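Geranyltranstransferase (Thermotoga neapolitana, PDB 4WK5) probably acts as a magnesium-dependent prenyltransferase that joins allylic and homoallylic diphosphates into longer isoprenoid chains. Local coordinates at residues R58-L63 / G187-F192; G212-V217 / D262-E267; F219-D224 / V246-K251. One frame throughout, in Å; residues are numbered along the deposited sequence.

Contact 1 of 3, residues R58-L63 / G187-F192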
loop_
_atom_site.group_PDB
_atom_site.type_symbol
_atom_site.label_atom_id
_atom_site.label_comp_id
_atom_site.label_asym_id
_atom_site.label_seq_id
_atom_site.Cartn_x
_atom_site.Cartn_y
_atom_site.Cartn_z
ATOM N N ARG A 58 -3.848 -11.483 17.410
ATOM C CA ARG A 58 -2.447 -11.346 16.997
ATOM C C ARG A 58 -1.810 -12.668 16.580
ATOM O O ARG A 58 -0.620 -12.870 16.781
ATOM C CB ARG A 58 -1.586 -10.718 18.117
ATOM C CG ARG A 58 -2.140 -9.434 18.739
ATOM C CD ARG A 58 -2.373 -8.327 17.699
ATOM N NE ARG A 58 -2.663 -7.057 18.367
ATOM C CZ ARG A 58 -3.291 -6.031 17.796
ATOM N NH1 ARG A 58 -3.698 -6.097 16.525
ATOM N NH2 ARG A 58 -3.507 -4.926 18.502
ATOM N N ILE A 59 -2.585 -13.561 15.971
ATOM C CA ILE A 59 -2.050 -14.875 15.603
ATOM C C ILE A 59 -0.871 -14.779 14.627
ATOM O O ILE A 59 0.139 -15.463 14.784
ATOM C CB ILE A 59 -3.156 -15.755 15.000
ATOM C CG1 ILE A 59 -4.225 -16.052 16.060
ATOM C CG2 ILE A 59 -2.579 -17.046 14.457
ATOM C CD1 ILE A 59 -3.665 -16.550 17.381
ATOM N N ARG A 60 -0.982 -13.902 13.637
ATOM C CA ARG A 60 0.069 -13.811 12.625
ATOM C C ARG A 60 1.397 -13.301 13.192
ATOM O O ARG A 60 2.432 -13.929 12.962
ATOM C CB ARG A 60 -0.396 -12.940 11.453
ATOM C CG ARG A 60 -1.510 -13.589 10.641
ATOM C CD ARG A 60 -2.248 -12.557 9.760
ATOM N NE ARG A 60 -3.422 -13.158 9.115
ATOM C CZ ARG A 60 -4.612 -13.286 9.696
ATOM N NH1 ARG A 60 -4.801 -12.850 10.931
ATOM N NH2 ARG A 60 -5.622 -13.854 9.036
ATOM N N PRO A 61 1.393 -12.168 13.931
ATOM C CA PRO A 61 2.707 -11.753 14.446
ATOM C C PRO A 61 3.257 -12.735 15.481
ATOM O O PRO A 61 4.474 -12.917 15.572
ATOM C CB PRO A 61 2.431 -10.379 15.085
ATOM C CG PRO A 61 0.944 -10.321 15.295
ATOM C CD PRO A 61 0.360 -11.136 14.164
ATOM N N LEU A 62 2.375 -13.357 16.258
ATOM C CA LEU A 62 2.833 -14.376 17.200
ATOM C C LEU A 62 3.494 -15.540 16.469
ATOM O O LEU A 62 4.491 -16.073 16.940
ATOM C CB LEU A 62 1.677 -14.884 18.063
ATOM C CG LEU A 62 1.226 -13.968 19.203
ATOM C CD1 LEU A 62 -0.113 -14.439 19.753
ATOM C CD2 LEU A 62 2.282 -13.953 20.303
ATOM N N LEU A 63 2.950 -15.925 15.318
ATOM C CA LEU A 63 3.550 -16.988 14.517
ATOM C C LEU A 63 4.940 -16.593 14.010
ATOM O O LEU A 63 5.872 -17.398 14.058
ATOM C CB LEU A 63 2.628 -17.352 13.350
ATOM C CG LEU A 63 2.991 -18.490 12.413
ATOM C CD1 LEU A 63 3.023 -19.817 13.194
ATOM C CD2 LEU A 63 1.951 -18.533 11.291
ATOM N N GLY A 187 -4.143 -17.622 2.869
ATOM C CA GLY A 187 -2.940 -18.439 2.809
ATOM C C GLY A 187 -1.656 -17.647 2.609
ATOM O O GLY A 187 -0.641 -17.924 3.260
ATOM N N ALA A 188 -1.691 -16.664 1.714
ATOM C CA ALA A 188 -0.454 -15.978 1.337
ATOM C C ALA A 188 0.197 -15.277 2.539
ATOM O O ALA A 188 1.427 -15.307 2.685
ATOM C CB ALA A 188 -0.716 -14.971 0.191
ATOM N N LEU A 189 -0.603 -14.664 3.409
ATOM C CA LEU A 189 -0.006 -13.930 4.520
ATOM C C LEU A 189 0.530 -14.907 5.569
ATOM O O LEU A 189 1.566 -14.650 6.186
ATOM C CB LEU A 189 -0.996 -12.952 5.160
ATOM C CG LEU A 189 -0.421 -11.972 6.197
ATOM C CD1 LEU A 189 0.788 -11.212 5.651
ATOM C CD2 LEU A 189 -1.525 -10.978 6.586
ATOM N N PHE A 190 -0.153 -16.031 5.771
ATOM C CA PHE A 190 0.395 -17.038 6.688
ATOM C C PHE A 190 1.657 -17.666 6.113
ATOM O O PHE A 190 2.589 -17.962 6.848
ATOM C CB PHE A 190 -0.647 -18.115 7.013
ATOM C CG PHE A 190 -1.624 -17.699 8.089
ATOM C CD1 PHE A 190 -1.225 -17.636 9.423
ATOM C CD2 PHE A 190 -2.933 -17.369 7.766
ATOM C CE1 PHE A 190 -2.127 -17.245 10.418
ATOM C CE2 PHE A 190 -3.835 -16.980 8.740
ATOM C CZ PHE A 190 -3.434 -16.921 10.077
ATOM N N ALA A 191 1.708 -17.859 4.797
ATOM C CA ALA A 191 2.920 -18.400 4.193
ATOM C C ALA A 191 4.098 -17.457 4.454
ATOM O O ALA A 191 5.234 -17.895 4.703
ATOM C CB ALA A 191 2.720 -18.614 2.697
ATOM N N PHE A 192 3.824 -16.154 4.394
ATOM C CA PHE A 192 4.861 -15.165 4.641
ATOM C C PHE A 192 5.312 -15.214 6.100
ATOM O O PHE A 192 6.499 -15.019 6.384
ATOM C CB PHE A 192 4.378 -13.755 4.272
ATOM C CG PHE A 192 5.419 -12.692 4.476
ATOM C CD1 PHE A 192 6.411 -12.481 3.524
ATOM C CD2 PHE A 192 5.417 -11.907 5.627
ATOM C CE1 PHE A 192 7.380 -11.493 3.718
ATOM C CE2 PHE A 192 6.379 -10.924 5.821
ATOM C CZ PHE A 192 7.356 -10.718 4.868
#
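Phe-190 CZ lies over one face of the Arg-60 guanidinium, 3.7 Å above its plane and toward its rim. The two planes are 34° apart, so the overlap is tilted rather than a flat stack. NH2 of Arg-60 comes to 3.6 Å from Phe-190 CE2, while further back the arginine methylene CG makes an off-centre CH-pi contact, 4.2 Å from the centroid of the Phe-190 ring and 29° off its normal. At the edge of the same ring, in its plane, Leu-63 CD2 is 3.8 Å from Phe-190 CD1, and Ile-59 CG2 also reaches the edge, 4.1 Å from Phe-190 CE1. With CG of Arg-60 anti to its carbonyl carbon (chi1 -68°) and the chain extended from there to NE, the arginine crosses the ring from CE1 to CE2. Leu-189 meets this shaft at about a right angle, its CD2 3.6 Å from Arg-60 CD. Phe-190 in turn packs on Phe-215 and Phe-219, and Arg-60 also touches Val-85 and His-89 of helix 75-96. The segment 58-63 carries the end of the GGKRIRP signature of polyprenyl synthases, whose second arginine helps bind isopentenyl diphosphate in relatives; Arg-60 is probably its counterpart. An alanine here would lose both the methylenes and the guanidinium, which is likely to take away the CH-pi contact on Phe-190 and leave Leu-189 CD2 without its neighbour. Aromatic and aliphatic carbons steady the arginine's shaft and one guanidinium face without offering its N-H groups an acceptor, consistent with a guanidinium held ready for an anionic substrate, as in relatives.

Contact 2 of 3, residues G212-V217 / D262-E267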
loop_
_atom_site.group_PDB
_atom_site.type_symbol
_atom_site.label_atom_id
_atom_site.label_comp_id
_atom_site.label_asym_id
_atom_site.label_seq_id
_atom_site.Cartn_x
_atom_site.Cartn_y
_atom_site.Cartn_z
ATOM N N GLY A 212 2.596 -22.743 5.436
ATOM C CA GLY A 212 1.802 -21.593 5.812
ATOM C C GLY A 212 0.567 -21.444 4.954
ATOM O O GLY A 212 -0.499 -21.062 5.440
ATOM N N GLU A 213 0.701 -21.737 3.664
ATOM C CA GLU A 213 -0.454 -21.652 2.785
ATOM C C GLU A 213 -1.541 -22.638 3.193
ATOM O O GLU A 213 -2.713 -22.264 3.283
ATOM C CB GLU A 213 -0.063 -21.887 1.331
ATOM C CG GLU A 213 -1.146 -21.416 0.379
ATOM C CD GLU A 213 -1.038 -22.039 -0.988
ATOM O OE1 GLU A 213 -0.109 -21.667 -1.738
ATOM O OE2 GLU A 213 -1.893 -22.888 -1.317
ATOM N N LYS A 214 -1.164 -23.889 3.459
ATOM C CA LYS A 214 -2.149 -24.873 3.879
ATOM C C LYS A 214 -2.744 -24.516 5.239
ATOM O O LYS A 214 -3.954 -24.646 5.437
ATOM C CB LYS A 214 -1.548 -26.284 3.907
ATOM C CG LYS A 214 -1.131 -26.764 2.533
ATOM C CD LYS A 214 -1.037 -28.282 2.476
ATOM C CE LYS A 214 -1.508 -28.793 1.119
ATOM N NZ LYS A 214 -1.584 -30.278 1.069
ATOM N N PHE A 215 -1.906 -24.062 6.164
ATOM C CA PHE A 215 -2.425 -23.616 7.450
ATOM C C PHE A 215 -3.466 -22.515 7.249
ATOM O O PHE A 215 -4.531 -22.525 7.870
ATOM C CB PHE A 215 -1.297 -23.122 8.362
ATOM C CG PHE A 215 -1.790 -22.562 9.672
ATOM C CD1 PHE A 215 -1.998 -21.198 9.829
ATOM C CD2 PHE A 215 -2.075 -23.406 10.738
ATOM C CE1 PHE A 215 -2.475 -20.688 11.022
ATOM C CE2 PHE A 215 -2.544 -22.897 11.926
ATOM C CZ PHE A 215 -2.748 -21.537 12.066
ATOM N N GLY A 216 -3.152 -21.566 6.368
ATOM C CA GLY A 216 -4.056 -20.461 6.087
ATOM C C GLY A 216 -5.398 -20.898 5.518
ATOM O O GLY A 216 -6.435 -20.362 5.892
ATOM N N VAL A 217 -5.392 -21.853 4.590
ATOM C CA VAL A 217 -6.658 -22.337 4.057
ATOM C C VAL A 217 -7.485 -22.995 5.173
ATOM O O VAL A 217 -8.687 -22.746 5.294
ATOM C CB VAL A 217 -6.445 -23.330 2.889
ATOM C CG1 VAL A 217 -7.765 -23.973 2.493
ATOM C CG2 VAL A 217 -5.842 -22.593 1.702
ATOM N N ASP A 262 -9.115 -30.144 8.738
ATOM C CA ASP A 262 -8.447 -31.007 9.696
ATOM C C ASP A 262 -7.219 -31.660 9.072
ATOM O O ASP A 262 -6.181 -31.784 9.721
ATOM C CB ASP A 262 -9.399 -32.089 10.213
ATOM C CG ASP A 262 -10.442 -31.549 11.181
ATOM O OD1 ASP A 262 -10.262 -30.437 11.719
ATOM O OD2 ASP A 262 -11.440 -32.262 11.428
ATOM N N LYS A 263 -7.342 -32.073 7.813
ATOM C CA LYS A 263 -6.251 -32.750 7.121
ATOM C C LYS A 263 -5.048 -31.834 6.975
ATOM O O LYS A 263 -3.916 -32.232 7.276
ATOM C CB LYS A 263 -6.688 -33.236 5.738
ATOM C CG LYS A 263 -5.573 -33.952 4.982
ATOM C CD LYS A 263 -5.996 -34.386 3.585
ATOM C CE LYS A 263 -6.047 -33.204 2.627
ATOM N NZ LYS A 263 -6.525 -33.595 1.268
ATOM N N TYR A 264 -5.305 -30.615 6.504
ATOM C CA TYR A 264 -4.272 -29.590 6.361
ATOM C C TYR A 264 -3.630 -29.253 7.708
ATOM O O TYR A 264 -2.406 -29.166 7.817
ATOM C CB TYR A 264 -4.858 -28.319 5.743
ATOM C CG TYR A 264 -5.110 -28.364 4.249
ATOM C CD1 TYR A 264 -4.774 -29.476 3.490
ATOM C CD2 TYR A 264 -5.672 -27.266 3.595
ATOM C CE1 TYR A 264 -5.005 -29.501 2.121
ATOM C CE2 TYR A 264 -5.903 -27.280 2.230
ATOM C CZ TYR A 264 -5.570 -28.398 1.500
ATOM O OH TYR A 264 -5.807 -28.413 0.143
ATOM N N TYR A 265 -4.460 -29.057 8.730
ATOM C CA TYR A 265 -3.948 -28.713 10.054
ATOM C C TYR A 265 -3.025 -29.803 10.575
ATOM O O TYR A 265 -1.957 -29.519 11.124
ATOM C CB TYR A 265 -5.089 -28.487 11.045
ATOM C CG TYR A 265 -4.771 -27.431 12.077
ATOM C CD1 TYR A 265 -5.152 -26.110 11.881
ATOM C CD2 TYR A 265 -4.072 -27.745 13.232
ATOM C CE1 TYR A 265 -4.863 -25.136 12.815
ATOM C CE2 TYR A 265 -3.771 -26.780 14.168
ATOM C CZ TYR A 265 -4.168 -25.472 13.956
ATOM O OH TYR A 265 -3.875 -24.502 14.888
ATOM N N GLU A 266 -3.434 -31.058 10.400
ATOM C CA GLU A 266 -2.640 -32.175 10.895
ATOM C C GLU A 266 -1.328 -32.285 10.127
ATOM O O GLU A 266 -0.292 -32.561 10.722
ATOM C CB GLU A 266 -3.423 -33.489 10.805
ATOM C CG GLU A 266 -2.671 -34.699 11.357
ATOM C CD GLU A 266 -2.297 -34.541 12.827
ATOM O OE1 GLU A 266 -3.021 -33.837 13.561
ATOM O OE2 GLU A 266 -1.275 -35.120 13.248
ATOM N N GLU A 267 -1.371 -32.064 8.814
ATOM C CA GLU A 267 -0.148 -32.067 8.007
ATOM C C GLU A 267 0.842 -31.013 8.500
ATOM O O GLU A 267 2.041 -31.276 8.606
ATOM C CB GLU A 267 -0.476 -31.834 6.527
ATOM C CG GLU A 267 -1.175 -33.016 5.864
ATOM C CD GLU A 267 -1.613 -32.732 4.435
ATOM O OE1 GLU A 267 -1.470 -31.577 3.981
ATOM O OE2 GLU A 267 -2.101 -33.671 3.768
HETATM O O HOH W 1 -3.128 -32.679 1.103
#
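Lys-214 and Tyr-264 both carry CG anti to the carbonyl carbon, the lysine at chi1 -64°, and this brings the lysine chain across one face of the tyrosine ring. A bend about the lysine's third torsion carries its amino end on, NZ lying 3.7 Å from Tyr-264 CE1. From there NZ donates to Glu-267 OE1 at 3.2 Å, a salt bridge on the syn lone pair of that oxygen. A water donates to Glu-267 OE2 at 3.0 Å and accepts a weak bond from Lys-214 NZ, so both carboxylate oxygens are engaged. Val-217 meets the ring in its plane, CG1 3.8 Å from Tyr-264 CE2, while the phenol OH bonds to Glu-179. Elsewhere in the interface the Phe-215 and Tyr-265 side chains run alongside each other, their rings oblique with planes 48° apart, and Phe-215 CE2 comes to 3.3 Å from Tyr-265 CE1, a close approach; Tyr-265 OH bonds to Leu-284 O. The short helix axes run largely antiparallel, at 144° and 8.4 Å apart, within the all-helical prenyl synthase fold. Tyrosine suits the buried place of Tyr-264, its ring packing against aliphatic groups while its OH finds an acceptor, and the long lysine lays methylenes on the ring yet sets its charge against glutamate where both are partly exposed.

Contact 3 of 3, residues F219-D224 / V246-K251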
loop_
_atom_site.group_PDB
_atom_site.type_symbol
_atom_site.label_atom_id
_atom_site.label_comp_id
_atom_site.label_asym_id
_atom_site.label_seq_id
_atom_site.Cartn_x
_atom_site.Cartn_y
_atom_site.Cartn_z
ATOM N N PHE A 219 -7.255 -22.403 8.367
ATOM C CA PHE A 219 -7.649 -21.309 9.251
ATOM C C PHE A 219 -8.932 -20.637 8.754
ATOM O O PHE A 219 -9.852 -20.375 9.536
ATOM C CB PHE A 219 -6.498 -20.301 9.359
ATOM C CG PHE A 219 -6.686 -19.236 10.413
ATOM C CD1 PHE A 219 -6.279 -19.462 11.724
ATOM C CD2 PHE A 219 -7.221 -17.996 10.083
ATOM C CE1 PHE A 219 -6.421 -18.485 12.692
ATOM C CE2 PHE A 219 -7.369 -17.009 11.046
ATOM C CZ PHE A 219 -6.970 -17.253 12.355
ATOM N N GLN A 220 -9.005 -20.355 7.454
ATOM C CA GLN A 220 -10.183 -19.687 6.901
ATOM C C GLN A 220 -11.414 -20.601 6.953
ATOM O O GLN A 220 -12.520 -20.129 7.215
ATOM C CB GLN A 220 -9.932 -19.204 5.460
ATOM C CG GLN A 220 -11.072 -18.336 4.907
ATOM C CD GLN A 220 -10.750 -17.635 3.589
ATOM O OE1 GLN A 220 -9.592 -17.538 3.179
ATOM N NE2 GLN A 220 -11.792 -17.149 2.915
ATOM N N ILE A 221 -11.223 -21.901 6.723
ATOM C CA ILE A 221 -12.342 -22.852 6.801
ATOM C C ILE A 221 -12.876 -22.923 8.222
ATOM O O ILE A 221 -14.086 -22.913 8.438
ATOM C CB ILE A 221 -11.936 -24.276 6.351
ATOM C CG1 ILE A 221 -11.582 -24.282 4.863
ATOM C CG2 ILE A 221 -13.062 -25.288 6.647
ATOM C CD1 ILE A 221 -10.883 -25.545 4.410
ATOM N N TYR A 222 -11.971 -22.989 9.194
ATOM C CA TYR A 222 -12.392 -23.014 10.589
ATOM C C TYR A 222 -13.175 -21.750 10.927
ATOM O O TYR A 222 -14.160 -21.807 11.657
ATOM C CB TYR A 222 -11.198 -23.159 11.533
ATOM C CG TYR A 222 -10.589 -24.541 11.563
ATOM C CD1 TYR A 222 -11.377 -25.682 11.495
ATOM C CD2 TYR A 222 -9.213 -24.702 11.650
ATOM C CE1 TYR A 222 -10.800 -26.957 11.529
ATOM C CE2 TYR A 222 -8.635 -25.953 11.682
ATOM C CZ TYR A 222 -9.423 -27.075 11.615
ATOM O OH TYR A 222 -8.827 -28.314 11.643
ATOM N N ASP A 223 -12.748 -20.611 10.382
ATOM C CA ASP A 223 -13.491 -19.366 10.567
ATOM C C ASP A 223 -14.888 -19.455 9.948
ATOM O O ASP A 223 -15.872 -18.996 10.541
ATOM C CB ASP A 223 -12.733 -18.184 9.965
ATOM C CG ASP A 223 -13.510 -16.886 10.070
ATOM O OD1 ASP A 223 -13.425 -16.230 11.128
ATOM O OD2 ASP A 223 -14.211 -16.524 9.099
ATOM N N ASP A 224 -14.970 -20.042 8.754
ATOM C CA ASP A 224 -16.252 -20.277 8.088
ATOM C C ASP A 224 -17.193 -21.073 8.981
ATOM O O ASP A 224 -18.376 -20.748 9.109
ATOM C CB ASP A 224 -16.075 -21.059 6.790
ATOM C CG ASP A 224 -15.342 -20.288 5.724
ATOM O OD1 ASP A 224 -15.278 -19.040 5.793
ATOM O OD2 ASP A 224 -14.833 -20.960 4.804
ATOM N N VAL A 246 -19.015 -16.660 -1.213
ATOM C CA VAL A 246 -18.810 -18.071 -1.526
ATOM C C VAL A 246 -17.745 -18.644 -0.608
ATOM O O VAL A 246 -16.644 -18.102 -0.520
ATOM C CB VAL A 246 -18.394 -18.289 -2.991
ATOM C CG1 VAL A 246 -18.370 -19.780 -3.302
ATOM C CG2 VAL A 246 -19.351 -17.564 -3.929
ATOM N N THR A 247 -18.080 -19.726 0.092
ATOM C CA THR A 247 -17.129 -20.348 1.002
ATOM C C THR A 247 -16.908 -21.808 0.629
ATOM O O THR A 247 -17.667 -22.378 -0.161
ATOM C CB THR A 247 -17.600 -20.275 2.458
ATOM O OG1 THR A 247 -18.745 -21.128 2.624
ATOM C CG2 THR A 247 -17.974 -18.852 2.827
ATOM N N LEU A 248 -15.860 -22.407 1.185
ATOM C CA LEU A 248 -15.614 -23.825 0.975
ATOM C C LEU A 248 -16.674 -24.648 1.694
ATOM O O LEU A 248 -16.960 -25.773 1.299
ATOM C CB LEU A 248 -14.220 -24.221 1.459
ATOM C CG LEU A 248 -13.105 -23.853 0.479
ATOM C CD1 LEU A 248 -11.741 -24.241 1.047
ATOM C CD2 LEU A 248 -13.344 -24.542 -0.871
ATOM N N VAL A 249 -17.258 -24.080 2.745
ATOM C CA VAL A 249 -18.346 -24.784 3.437
ATOM C C VAL A 249 -19.562 -24.862 2.517
ATOM O O VAL A 249 -20.212 -25.906 2.419
ATOM C CB VAL A 249 -18.714 -24.106 4.774
ATOM C CG1 VAL A 249 -19.923 -24.802 5.416
ATOM C CG2 VAL A 249 -17.536 -24.167 5.729
ATOM N N LYS A 250 -19.853 -23.772 1.811
ATOM C CA LYS A 250 -20.936 -23.787 0.826
ATOM C C LYS A 250 -20.694 -24.780 -0.309
ATOM O O LYS A 250 -21.610 -25.488 -0.724
ATOM C CB LYS A 250 -21.140 -22.390 0.234
ATOM C CG LYS A 250 -21.852 -21.427 1.156
ATOM C CD LYS A 250 -22.193 -20.139 0.430
ATOM C CE LYS A 250 -22.760 -19.093 1.375
ATOM N NZ LYS A 250 -23.028 -17.818 0.645
ATOM N N LYS A 251 -19.469 -24.824 -0.823
ATOM C CA LYS A 251 -19.150 -25.689 -1.965
ATOM C C LYS A 251 -19.021 -27.166 -1.597
ATOM O O LYS A 251 -19.426 -28.049 -2.360
ATOM C CB LYS A 251 -17.845 -25.233 -2.638
ATOM C CG LYS A 251 -17.866 -23.812 -3.172
ATOM C CD LYS A 251 -18.895 -23.632 -4.280
ATOM C CE LYS A 251 -18.694 -24.628 -5.411
ATOM N NZ LYS A 251 -19.611 -24.344 -6.559
#
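Ile-221 and Leu-248 meet through their methyl ends, the two CD1 atoms 3.7 Å apart, and CG1 of Ile-221 backs the same leucine methyl at 3.8 Å from Leu-248 CD1. Branched aliphatics suit this buried side, where their ends meet at a slant. One turn on, CB of Asp-224 rests against Val-249, 3.6 Å from its CG2, while the carboxylate slides past Thr-247, OD2 lying 3.7 Å from Thr-247 CB. That is packing rather than hydrogen bonding: OD2 stands 4.0 Å from Leu-248 N, and this amide bonds instead to Tyr-182 OH. Asp-223, Asp-224 and Asp-227 form the second DDxxD motif of polyprenyl synthases, which in relatives helps to hold magnesium and the allylic diphosphate; a similar task here is probable. Across from it, Thr-247 is the N-cap of helix 248-274. With its OG1 set between backbone N and carbonyl carbon (chi1 69°), the hydroxyl turns back to accept from Lys-250 N at 3.0 Å, the N-H pointing at it with an angle of 162°. Threonine fits, pairing this capping oxygen with a methyl that lies near Asp-224. Farther out, Tyr-182 of helix 175-201 packs against Thr-247, Val-178 touches Leu-248, and Lys-250 NZ forms a salt bridge with Glu-170.

Contacts 1 and 2 are buried and contact 3 only partly so. Contact 1 is the most central, its centre about 5 Å from that of the chain, whereas the centres of contacts 2 and 3 lie at about 14 and 16 Å. Contacts 2 and 3 join the same two helices, 206-229 and 248-274; Tyr-222 and Asp-262 probably hydrogen-bond between them. Contact 1 instead sets helix 59-70 against helix 175-201, and Phe-190 joins it to helix 206-229, which the other contacts share. The chemistry shifts accordingly: an aromatic ring edged by aliphatics and lying over a guanidinium face near the centre, aromatic packing bordered by a salt bridge in contact 2, and in contact 3 methyl packing beside an aspartate motif and a capped helix start.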